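Long-range contacts in purine nucleoside phosphorylase (Anopheles gambiae, PDB 2P4S), which catalyses the phosphate-dependent cleavage of inosine, guanosine and their 2'-deoxy forms into free purine base and pentose 1-phosphate in purine salvage: residues P207-G212 with S324-M329; T278-P283 with D300-S305; E286-V291 with M332-E337. All blocks are in the same frame, centred on the assembly; numbering follows the deposited sequence.

Contact 1 (P207-G212 with S324-M329); sequences PKYRVG and SLITNM. With DIH (7-[[(3R,4R)-3-(hydroxymethyl)-4-oxidanyl-pyrrolidin-1-ium-1-yl]methyl]-3,5-dihydropyrrolo[3,2-d]pyrimidin-4-one), chain F.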
loop_
_atom_site.group_PDB
_atom_site.type_symbol
_atom_site.label_atom_id
_atom_site.label_comp_id
_atom_site.label_asym_id
_atom_site.label_seq_id
_atom_site.Cartn_x
_atom_site.Cartn_y
_atom_site.Cartn_z
ATOM N N PRO A 207 11.889 -12.316 -18.042
ATOM C CA PRO A 207 12.581 -12.056 -19.338
ATOM C C PRO A 207 12.541 -13.181 -20.404
ATOM O O PRO A 207 13.027 -12.965 -21.512
ATOM C CB PRO A 207 14.029 -11.738 -18.927
ATOM C CG PRO A 207 14.217 -12.347 -17.575
ATOM C CD PRO A 207 12.825 -12.379 -16.898
ATOM N N LYS A 208 11.944 -14.335 -20.090
ATOM C CA LYS A 208 11.804 -15.415 -21.075
ATOM C C LYS A 208 10.521 -15.290 -21.847
ATOM O O LYS A 208 10.397 -15.895 -22.914
ATOM C CB LYS A 208 12.004 -16.795 -20.432
ATOM C CG LYS A 208 13.446 -16.800 -19.869
ATOM C CD LYS A 208 14.105 -18.151 -19.757
ATOM C CE LYS A 208 13.982 -18.790 -18.357
ATOM N NZ LYS A 208 14.927 -19.972 -18.265
ATOM N N TYR A 209 9.599 -14.463 -21.334
ATOM C CA TYR A 209 8.359 -14.140 -22.064
ATOM C C TYR A 209 8.656 -13.315 -23.326
ATOM O O TYR A 209 9.689 -12.668 -23.428
ATOM C CB TYR A 209 7.366 -13.402 -21.170
ATOM C CG TYR A 209 6.804 -14.201 -20.030
ATOM C CD1 TYR A 209 7.307 -15.482 -19.693
ATOM C CD2 TYR A 209 5.758 -13.666 -19.244
ATOM C CE1 TYR A 209 6.775 -16.201 -18.610
ATOM C CE2 TYR A 209 5.222 -14.367 -18.209
ATOM C CZ TYR A 209 5.729 -15.626 -17.880
ATOM O OH TYR A 209 5.176 -16.276 -16.820
ATOM N N ARG A 210 7.738 -13.371 -24.289
ATOM C CA ARG A 210 7.809 -12.607 -25.522
ATOM C C ARG A 210 6.497 -11.825 -25.718
ATOM O O ARG A 210 5.417 -12.268 -25.300
ATOM C CB ARG A 210 8.067 -13.544 -26.730
ATOM C CG ARG A 210 9.437 -14.243 -26.668
ATOM C CD ARG A 210 9.566 -15.293 -27.784
ATOM N NE ARG A 210 10.824 -16.064 -27.726
ATOM C CZ ARG A 210 12.001 -15.597 -28.152
ATOM N NH1 ARG A 210 12.092 -14.359 -28.657
ATOM N NH2 ARG A 210 13.099 -16.356 -28.069
ATOM N N VAL A 211 6.589 -10.668 -26.363
ATOM C CA VAL A 211 5.407 -9.878 -26.686
ATOM C C VAL A 211 4.472 -10.745 -27.512
ATOM O O VAL A 211 4.911 -11.395 -28.482
ATOM C CB VAL A 211 5.792 -8.592 -27.507
ATOM C CG1 VAL A 211 4.541 -7.937 -28.128
ATOM C CG2 VAL A 211 6.589 -7.596 -26.620
ATOM N N GLY A 212 3.187 -10.755 -27.158
ATOM C CA GLY A 212 2.243 -11.595 -27.880
ATOM C C GLY A 212 1.982 -12.935 -27.192
ATOM O O GLY A 212 1.049 -13.633 -27.560
ATOM N N SER A 324 -3.157 -13.050 -18.986
ATOM C CA SER A 324 -2.559 -11.812 -19.459
ATOM C C SER A 324 -2.029 -12.027 -20.890
ATOM O O SER A 324 -1.266 -12.984 -21.148
ATOM C CB SER A 324 -1.361 -11.439 -18.577
ATOM O OG SER A 324 -1.691 -11.149 -17.232
ATOM N N LEU A 325 -2.400 -11.126 -21.807
ATOM C CA LEU A 325 -1.649 -10.962 -23.042
ATOM C C LEU A 325 -0.441 -10.056 -22.716
ATOM O O LEU A 325 -0.622 -8.927 -22.230
ATOM C CB LEU A 325 -2.525 -10.311 -24.123
ATOM C CG LEU A 325 -1.907 -10.110 -25.511
ATOM C CD1 LEU A 325 -1.548 -11.448 -26.219
ATOM C CD2 LEU A 325 -2.901 -9.316 -26.352
ATOM N N ILE A 326 0.777 -10.561 -22.992
ATOM C CA ILE A 326 2.004 -9.830 -22.759
ATOM C C ILE A 326 2.155 -8.847 -23.911
ATOM O O ILE A 326 2.363 -9.241 -25.036
ATOM C CB ILE A 326 3.232 -10.805 -22.695
ATOM C CG1 ILE A 326 3.037 -11.856 -21.593
ATOM C CG2 ILE A 326 4.553 -10.039 -22.583
ATOM C CD1 ILE A 326 2.854 -11.277 -20.125
ATOM N N THR A 327 2.036 -7.544 -23.639
ATOM C CA THR A 327 1.859 -6.561 -24.720
ATOM C C THR A 327 3.143 -5.790 -24.919
ATOM O O THR A 327 3.279 -5.015 -25.848
ATOM C CB THR A 327 0.689 -5.596 -24.416
ATOM O OG1 THR A 327 0.802 -5.114 -23.063
ATOM C CG2 THR A 327 -0.633 -6.328 -24.563
ATOM N N ASN A 328 4.094 -6.026 -24.033
ATOM C CA ASN A 328 5.317 -5.283 -23.984
ATOM C C ASN A 328 6.137 -5.938 -22.922
ATOM O O ASN A 328 5.589 -6.518 -21.966
ATOM C CB ASN A 328 5.111 -3.787 -23.634
ATOM C CG ASN A 328 4.400 -3.582 -22.286
ATOM O OD1 ASN A 328 3.179 -3.884 -22.145
ATOM N ND2 ASN A 328 5.145 -3.058 -21.296
ATOM N N MET A 329 7.449 -5.839 -23.095
ATOM C CA MET A 329 8.384 -6.325 -22.109
ATOM C C MET A 329 8.599 -5.190 -21.126
ATOM O O MET A 329 8.634 -4.028 -21.524
ATOM C CB MET A 329 9.717 -6.776 -22.784
ATOM C CG MET A 329 9.591 -8.046 -23.675
ATOM S SD MET A 329 8.597 -9.376 -22.909
ATOM C CE MET A 329 9.705 -9.967 -21.625
HETATM O "O5'" DIH F . -1.495 0.829 -21.579
HETATM C "C5'" DIH F . -1.901 1.066 -20.217
HETATM C "C4'" DIH F . -3.021 0.097 -19.927
HETATM C "C6'" DIH F . -2.606 -1.358 -20.241
HETATM C "C3'" DIH F . -3.388 0.150 -18.460
HETATM O "O3'" DIH F . -4.793 -0.086 -18.344
HETATM C "C2'" DIH F . -2.666 -1.045 -17.865
HETATM N "N1'" DIH F . -2.801 -2.070 -18.946
HETATM C C10 DIH F . -1.965 -3.243 -18.651
HETATM C C9 DIH F . -0.479 -3.160 -18.925
HETATM C C8 DIH F . 0.149 -3.483 -20.158
HETATM N N7 DIH F . 1.492 -3.319 -20.013
HETATM C C5 DIH F . 1.767 -2.906 -18.747
HETATM C C6 DIH F . 3.020 -2.625 -17.990
HETATM O O6 DIH F . 4.193 -2.708 -18.543
HETATM N N1 DIH F . 2.850 -2.266 -16.700
HETATM C C2 DIH F . 1.629 -2.156 -16.094
HETATM N N3 DIH F . 0.483 -2.435 -16.734
HETATM C C4 DIH F . 0.549 -2.813 -18.055
#
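The carbonyl oxygen of Ile326 is met twice by the loop 207-212. Gly212 N donates to Ile326 O at 2.7 Å, and the bond is almost straight, 178° at the hydrogen. Val211 CA adds a weaker CH...O contact to Ile326 O at 3.5 Å. Ile326 is also backbone-bonded to Asp213, so the loop joins the strand edge as it enters strand 214-221.

The side chain of Ile326 points at the loop. Its CD1 lies 3.9 Å from CD2 of Tyr209, and the two side chains cross at about a right angle. CG2 of Ile326 rests on Arg210 O. Val211 sets CG2 against Asn328 CA at 3.7 Å, while its CG1 lies near Thr327 O. Met329 is bent at chi2 and chi3 (-44° and -72°). This folds its CE back onto the loop, 3.2 Å from Tyr209 O, a close approach for a methyl group.

Asn328 reaches away from the loop, into the nucleoside site. Asn328 OD1 accepts from N7 of the inhibitor DIH at 2.8 Å and from Thr327 OG1, also at 2.8 Å. Asn328 ND2 donates to DIH O6 at 2.9 Å. The Thr327 hydroxyl, itself at the ligand, is consistent with an amide orientation that turns OD1 to N7. Ile345 of helix 342-350 packs on both residues.

In the inhibitor the amide pairs with an N7-H and a 6-oxo group. The bond to O6 is consistent with the enzyme's use of inosine and guanosine and its lack of activity on adenosine.

Contact 2 (T278-P283 with D300-S305); sequences TCLGGP and DAIGMS. With DIH (7-[[(3R,4R)-3-(hydroxymethyl)-4-oxidanyl-pyrrolidin-1-ium-1-yl]methyl]-3,5-dihydropyrrolo[3,2-d]pyrimidin-4-one), chain F; PO4 (phosphate ion), chain D.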
loop_
_atom_site.group_PDB
_atom_site.type_symbol
_atom_site.label_atom_id
_atom_site.label_comp_id
_atom_site.label_asym_id
_atom_site.label_seq_id
_atom_site.Cartn_x
_atom_site.Cartn_y
_atom_site.Cartn_z
ATOM N N THR A 278 0.541 -9.313 -11.019
ATOM C CA THR A 278 0.245 -8.382 -9.925
ATOM C C THR A 278 -0.480 -7.153 -10.518
ATOM O O THR A 278 -0.218 -6.809 -11.681
ATOM C CB THR A 278 1.475 -7.971 -9.098
ATOM O OG1 THR A 278 1.026 -7.351 -7.882
ATOM C CG2 THR A 278 2.381 -6.972 -9.865
ATOM N N CYS A 279 -1.335 -6.527 -9.715
ATOM C CA CYS A 279 -2.102 -5.341 -10.073
ATOM C C CYS A 279 -1.536 -4.106 -9.359
ATOM O O CYS A 279 -1.685 -3.968 -8.138
ATOM C CB CYS A 279 -3.578 -5.537 -9.692
ATOM S SG CYS A 279 -4.631 -4.075 -9.969
ATOM N N LEU A 280 -0.888 -3.217 -10.107
ATOM C CA LEU A 280 -0.355 -1.966 -9.520
ATOM C C LEU A 280 -1.356 -0.820 -9.764
ATOM O O LEU A 280 -2.158 -0.901 -10.664
ATOM C CB LEU A 280 1.027 -1.622 -10.114
ATOM C CG LEU A 280 2.092 -2.736 -10.142
ATOM C CD1 LEU A 280 3.426 -2.216 -10.608
ATOM C CD2 LEU A 280 2.256 -3.350 -8.756
ATOM N N GLY A 281 -1.289 0.258 -8.993
ATOM C CA GLY A 281 -2.179 1.409 -9.216
ATOM C C GLY A 281 -2.045 2.104 -10.586
ATOM O O GLY A 281 -3.063 2.490 -11.199
ATOM N N GLY A 282 -0.809 2.272 -11.083
ATOM C CA GLY A 282 -0.595 3.081 -12.295
ATOM C C GLY A 282 -0.940 4.525 -11.978
ATOM O O GLY A 282 -0.961 4.898 -10.795
ATOM N N PRO A 283 -1.197 5.355 -13.002
ATOM C CA PRO A 283 -1.232 5.044 -14.442
ATOM C C PRO A 283 0.127 5.021 -15.120
ATOM O O PRO A 283 0.232 4.552 -16.250
ATOM C CB PRO A 283 -2.061 6.192 -15.025
ATOM C CG PRO A 283 -1.788 7.369 -14.057
ATOM C CD PRO A 283 -1.502 6.763 -12.715
ATOM N N ASP A 300 5.608 -12.485 -12.561
ATOM C CA ASP A 300 5.949 -12.640 -13.987
ATOM C C ASP A 300 5.336 -11.612 -14.893
ATOM O O ASP A 300 5.908 -11.324 -15.929
ATOM C CB ASP A 300 5.584 -14.049 -14.512
ATOM C CG ASP A 300 6.310 -15.110 -13.754
ATOM O OD1 ASP A 300 7.556 -15.273 -13.943
ATOM O OD2 ASP A 300 5.675 -15.718 -12.906
ATOM N N ALA A 301 4.163 -11.097 -14.523
ATOM C CA ALA A 301 3.396 -10.199 -15.400
ATOM C C ALA A 301 2.857 -9.043 -14.567
ATOM O O ALA A 301 2.324 -9.261 -13.508
ATOM C CB ALA A 301 2.232 -10.937 -16.129
ATOM N N ILE A 302 3.053 -7.825 -15.048
ATOM C CA ILE A 302 2.661 -6.633 -14.299
ATOM C C ILE A 302 1.533 -5.902 -15.012
ATOM O O ILE A 302 1.656 -5.561 -16.199
ATOM C CB ILE A 302 3.839 -5.639 -14.080
ATOM C CG1 ILE A 302 4.986 -6.290 -13.254
ATOM C CG2 ILE A 302 3.309 -4.363 -13.345
ATOM C CD1 ILE A 302 6.428 -5.544 -13.401
ATOM N N GLY A 303 0.448 -5.656 -14.283
ATOM C CA GLY A 303 -0.701 -5.015 -14.858
ATOM C C GLY A 303 -1.326 -4.029 -13.910
ATOM O O GLY A 303 -0.695 -3.664 -12.925
ATOM N N MET A 304 -2.575 -3.620 -14.201
ATOM C CA MET A 304 -3.302 -2.642 -13.372
ATOM C C MET A 304 -4.787 -2.971 -13.170
ATOM O O MET A 304 -5.588 -2.056 -13.008
ATOM C CB MET A 304 -3.204 -1.239 -14.006
ATOM C CG MET A 304 -1.764 -0.758 -14.234
ATOM S SD MET A 304 -1.768 0.826 -15.017
ATOM C CE MET A 304 -0.012 1.162 -15.292
ATOM N N SER A 305 -5.186 -4.250 -13.165
ATOM C CA SER A 305 -6.611 -4.579 -13.077
ATOM C C SER A 305 -6.803 -5.979 -12.509
ATOM O O SER A 305 -5.848 -6.544 -11.932
ATOM C CB SER A 305 -7.248 -4.459 -14.452
ATOM O OG SER A 305 -6.860 -5.562 -15.253
HETATM O "O5'" DIH F . -1.495 0.829 -21.579
HETATM C "C5'" DIH F . -1.901 1.066 -20.217
HETATM C "C4'" DIH F . -3.021 0.097 -19.927
HETATM C "C6'" DIH F . -2.606 -1.358 -20.241
HETATM C "C3'" DIH F . -3.388 0.150 -18.460
HETATM O "O3'" DIH F . -4.793 -0.086 -18.344
HETATM C "C2'" DIH F . -2.666 -1.045 -17.865
HETATM N "N1'" DIH F . -2.801 -2.070 -18.946
HETATM C C10 DIH F . -1.965 -3.243 -18.651
HETATM C C9 DIH F . -0.479 -3.160 -18.925
HETATM C C8 DIH F . 0.149 -3.483 -20.158
HETATM N N7 DIH F . 1.492 -3.319 -20.013
HETATM C C5 DIH F . 1.767 -2.906 -18.747
HETATM C C6 DIH F . 3.020 -2.625 -17.990
HETATM O O6 DIH F . 4.193 -2.708 -18.543
HETATM N N1 DIH F . 2.850 -2.266 -16.700
HETATM C C2 DIH F . 1.629 -2.156 -16.094
HETATM N N3 DIH F . 0.483 -2.435 -16.734
HETATM C C4 DIH F . 0.549 -2.813 -18.055
HETATM P P PO4 D . -6.147 -3.871 -18.730
HETATM O O1 PO4 D . -5.961 -4.890 -19.808
HETATM O O2 PO4 D . -7.639 -3.545 -18.642
HETATM O O3 PO4 D . -5.721 -4.338 -17.389
HETATM O O4 PO4 D . -5.335 -2.665 -19.097
HETATM O O HOH W 1 -5.192 0.864 -11.487
#
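Met304 lies stretched along the turn 280-283, which contains a cis peptide bond between Gly282 and Pro283. Its chain is extended beyond CG (chi2 178°, chi3 -176°), and this carries CE to the end of the turn. There CE sits 3.6 Å from Gly282 CA and close to Pro283 O. Gly282 presents only its backbone to the thioether. Nearer the main chain, CB and CG of Met304 lie against Leu280 O. The sulfur also touches the ligand: Met304 SD is 3.5 Å from C2' of the pyrrolidine ring of DIH.

Behind this turn the end of strand 272-279 pairs in parallel with the short strand 301-303. Thr278 N donates to Ala301 O, and Thr278 O accepts from Gly303 N at 2.9 Å. Gly303 O then receives Leu280 N at 2.9 Å. Thr278 and Ile302 share one face of the sheet, and Cys279 is on the other. Leu280 crosses Ile302 obliquely, with its CD1 only 3.5 Å from Ile302 CG2, a tight fit. Cys279 holds SG anti to its backbone N (chi1 176°), which sets the sulfur 3.2 Å from Ser305 N. That N-H is bonded to Tyr277 OH. A water donates to Gly281 O and, weakly, to Met304 O.

Past the strand end, Ser305 OG donates to phosphate O3 at 2.7 Å. Ser118 N, Ala201 N and Arg169 NH1 also bond to the anion. Phe226 and Arg243 of a second subunit pack on Leu280 and Pro283.

The arrangement is a beta-alpha-beta unit, strand 272-279, helix 288-296 and strand 301-303, in which strand 301-303 and the residues after it line the nucleoside and phosphate sites of a PNP-family phosphorylase.

Contact 3 (E286-V291 with M332-E337); sequences ETVAEV and MSYEEE. With DIH (7-[[(3R,4R)-3-(hydroxymethyl)-4-oxidanyl-pyrrolidin-1-ium-1-yl]methyl]-3,5-dihydropyrrolo[3,2-d]pyrimidin-4-one), chain F.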
loop_
_atom_site.group_PDB
_atom_site.type_symbol
_atom_site.label_atom_id
_atom_site.label_comp_id
_atom_site.label_asym_id
_atom_site.label_seq_id
_atom_site.Cartn_x
_atom_site.Cartn_y
_atom_site.Cartn_z
ATOM N N GLU A 286 6.180 1.072 -14.815
ATOM C CA GLU A 286 7.142 0.831 -13.738
ATOM C C GLU A 286 8.590 1.295 -14.027
ATOM O O GLU A 286 9.054 1.260 -15.162
ATOM C CB GLU A 286 7.146 -0.671 -13.441
ATOM C CG GLU A 286 5.813 -1.189 -12.927
ATOM C CD GLU A 286 4.699 -1.182 -14.028
ATOM O OE1 GLU A 286 5.034 -1.561 -15.188
ATOM O OE2 GLU A 286 3.512 -0.796 -13.730
ATOM N N THR A 287 9.297 1.709 -12.985
ATOM C CA THR A 287 10.732 1.964 -13.069
ATOM C C THR A 287 11.554 0.630 -13.177
ATOM O O THR A 287 11.044 -0.491 -12.924
ATOM C CB THR A 287 11.243 2.793 -11.877
ATOM O OG1 THR A 287 11.295 1.972 -10.704
ATOM C CG2 THR A 287 10.360 4.018 -11.609
ATOM N N VAL A 288 12.828 0.771 -13.533
ATOM C CA VAL A 288 13.719 -0.368 -13.637
ATOM C C VAL A 288 13.849 -1.007 -12.264
ATOM O O VAL A 288 13.756 -2.224 -12.176
ATOM C CB VAL A 288 15.131 0.050 -14.188
ATOM C CG1 VAL A 288 16.205 -1.041 -13.898
ATOM C CG2 VAL A 288 15.066 0.379 -15.688
ATOM N N ALA A 289 14.031 -0.193 -11.213
ATOM C CA ALA A 289 14.176 -0.688 -9.857
ATOM C C ALA A 289 12.907 -1.428 -9.362
ATOM O O ALA A 289 13.038 -2.410 -8.639
ATOM C CB ALA A 289 14.541 0.476 -8.846
ATOM N N GLU A 290 11.716 -0.892 -9.671
ATOM C CA GLU A 290 10.425 -1.560 -9.370
ATOM C C GLU A 290 10.285 -2.920 -10.089
ATOM O O GLU A 290 9.855 -3.889 -9.472
ATOM C CB GLU A 290 9.241 -0.657 -9.736
ATOM C CG GLU A 290 9.131 0.587 -8.843
ATOM C CD GLU A 290 8.199 1.684 -9.392
ATOM O OE1 GLU A 290 7.731 1.614 -10.583
ATOM O OE2 GLU A 290 7.942 2.631 -8.621
ATOM N N VAL A 291 10.618 -2.976 -11.387
ATOM C CA VAL A 291 10.511 -4.208 -12.127
ATOM C C VAL A 291 11.425 -5.259 -11.492
ATOM O O VAL A 291 11.024 -6.391 -11.325
ATOM C CB VAL A 291 10.806 -4.031 -13.671
ATOM C CG1 VAL A 291 10.923 -5.396 -14.392
ATOM C CG2 VAL A 291 9.731 -3.181 -14.365
ATOM N N MET A 332 14.114 -3.529 -18.265
ATOM C CA MET A 332 14.934 -4.239 -17.291
ATOM C C MET A 332 16.375 -3.719 -17.087
ATOM O O MET A 332 17.149 -4.271 -16.320
ATOM C CB MET A 332 14.858 -5.726 -17.612
ATOM C CG MET A 332 13.480 -6.266 -17.168
ATOM S SD MET A 332 13.390 -7.774 -17.991
ATOM C CE MET A 332 11.635 -8.076 -18.414
ATOM N N SER A 333 16.670 -2.592 -17.714
ATOM C CA SER A 333 17.996 -2.056 -17.741
ATOM C C SER A 333 17.941 -0.541 -17.955
ATOM O O SER A 333 17.053 -0.059 -18.653
ATOM C CB SER A 333 18.755 -2.747 -18.881
ATOM O OG SER A 333 19.694 -1.882 -19.455
ATOM N N TYR A 334 18.899 0.185 -17.372
ATOM C CA TYR A 334 19.035 1.638 -17.550
ATOM C C TYR A 334 19.546 1.989 -18.941
ATOM O O TYR A 334 19.473 3.151 -19.365
ATOM C CB TYR A 334 19.920 2.263 -16.451
ATOM C CG TYR A 334 19.306 2.097 -15.098
ATOM C CD1 TYR A 334 18.190 2.821 -14.756
ATOM C CD2 TYR A 334 19.807 1.162 -14.168
ATOM C CE1 TYR A 334 17.581 2.656 -13.537
ATOM C CE2 TYR A 334 19.188 0.994 -12.942
ATOM C CZ TYR A 334 18.082 1.761 -12.632
ATOM O OH TYR A 334 17.416 1.632 -11.436
ATOM N N GLU A 335 20.015 0.971 -19.659
ATOM C CA GLU A 335 20.525 1.146 -21.033
ATOM C C GLU A 335 19.538 0.859 -22.171
ATOM O O GLU A 335 19.771 1.295 -23.298
ATOM C CB GLU A 335 21.738 0.263 -21.260
ATOM C CG GLU A 335 22.955 0.709 -20.495
ATOM C CD GLU A 335 23.967 -0.404 -20.484
ATOM O OE1 GLU A 335 24.527 -0.745 -21.576
ATOM O OE2 GLU A 335 24.165 -0.956 -19.385
ATOM N N GLU A 336 18.469 0.111 -21.923
ATOM C CA GLU A 336 17.582 -0.155 -23.044
ATOM C C GLU A 336 16.760 1.046 -23.485
ATOM O O GLU A 336 16.689 2.077 -22.782
ATOM C CB GLU A 336 16.725 -1.389 -22.850
ATOM C CG GLU A 336 16.101 -1.573 -21.499
ATOM C CD GLU A 336 15.242 -2.827 -21.471
ATOM O OE1 GLU A 336 15.724 -3.870 -20.944
ATOM O OE2 GLU A 336 14.117 -2.773 -22.047
ATOM N N GLU A 337 16.223 0.952 -24.700
ATOM C CA GLU A 337 15.289 1.966 -25.171
ATOM C C GLU A 337 13.900 1.523 -24.728
ATOM O O GLU A 337 13.542 0.358 -24.892
ATOM C CB GLU A 337 15.389 2.211 -26.688
ATOM C CG GLU A 337 16.456 3.267 -27.048
ATOM C CD GLU A 337 16.388 4.486 -26.105
ATOM O OE1 GLU A 337 15.357 5.204 -26.195
ATOM O OE2 GLU A 337 17.321 4.695 -25.257
HETATM O "O5'" DIH F . -1.495 0.829 -21.579
HETATM C "C5'" DIH F . -1.901 1.066 -20.217
HETATM C "C4'" DIH F . -3.021 0.097 -19.927
HETATM C "C6'" DIH F . -2.606 -1.358 -20.241
HETATM C "C3'" DIH F . -3.388 0.150 -18.460
HETATM O "O3'" DIH F . -4.793 -0.086 -18.344
HETATM C "C2'" DIH F . -2.666 -1.045 -17.865
HETATM N "N1'" DIH F . -2.801 -2.070 -18.946
HETATM C C10 DIH F . -1.965 -3.243 -18.651
HETATM C C9 DIH F . -0.479 -3.160 -18.925
HETATM C C8 DIH F . 0.149 -3.483 -20.158
HETATM N N7 DIH F . 1.492 -3.319 -20.013
HETATM C C5 DIH F . 1.767 -2.906 -18.747
HETATM C C6 DIH F . 3.020 -2.625 -17.990
HETATM O O6 DIH F . 4.193 -2.708 -18.543
HETATM N N1 DIH F . 2.850 -2.266 -16.700
HETATM C C2 DIH F . 1.629 -2.156 -16.094
HETATM N N3 DIH F . 0.483 -2.435 -16.734
HETATM C C4 DIH F . 0.549 -2.813 -18.055
#
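Val288 turns CG1 anti to its backbone N (chi1 163°), and Tyr334 turns its ring anti to its own carbonyl carbon (chi1 -63°). These torsions lay the methyl over one face of the ring. Val288 CG1 is 3.9 Å from the centroid of the Tyr334 ring and 22° off the normal, a CH-pi contact. The methyl is offset toward the rim, and its closest ring atom is Tyr334 CZ at 3.6 Å. The other methyl, Val288 CG2, meets Ser333 O at 3.6 Å. One turn further along the helix, Val291 CG1 touches Met332 CG at 3.9 Å. No hydrogen bond joins the two segments.

Polar bonds instead shape each side separately. Thr287 and Glu290 form a capping box at the helix start: Glu290 N donates to Thr287 OG1 at 3.1 Å, and Thr287 N to Glu290 OE1 at 2.9 Å. In the loop, Ser333 OG accepts from Glu335 N at 2.9 Å, an ST turn. Met332 N reaches Glu336 OE1 from well above the carboxylate plane.

The polar end of Tyr334 belongs to the trimer interface. Its OH and Ala289 N both bond to Asp219 OD2 of a second subunit, and Glu290 OE2 takes a bond from Asn222 N of that subunit. Just before the helix, Glu286 OE1 accepts a nearly straight bond from N1 of the inhibitor DIH.

The contact thus sets the first turn of helix 288-296 against the loop that links strand 319-329 to helix 342-350, at the edge of the subunit.

Overall arrangement
Contacts 1 and 2 are mostly buried and reach the same sheet, and they meet where Tyr209 and Ile326 pack on Asp300 and Ala301. Contact 3 lies further out, partly buried and against a second subunit. Contact 2 touches that subunit too; contact 1 does not. Backbone bonds hold contact 2, and one such bond holds contact 1, whereas contact 3 has no hydrogen bond across it and rests mainly on apolar and CH-pi packing. Pro207 on Met332 links contact 1 to contact 3. Leu280 and Ile302 on Glu286 link contact 2 to contact 3. All three reach the inhibitor: contacts 1 and 3 bond to its base, and contact 2 packs on it and binds phosphate.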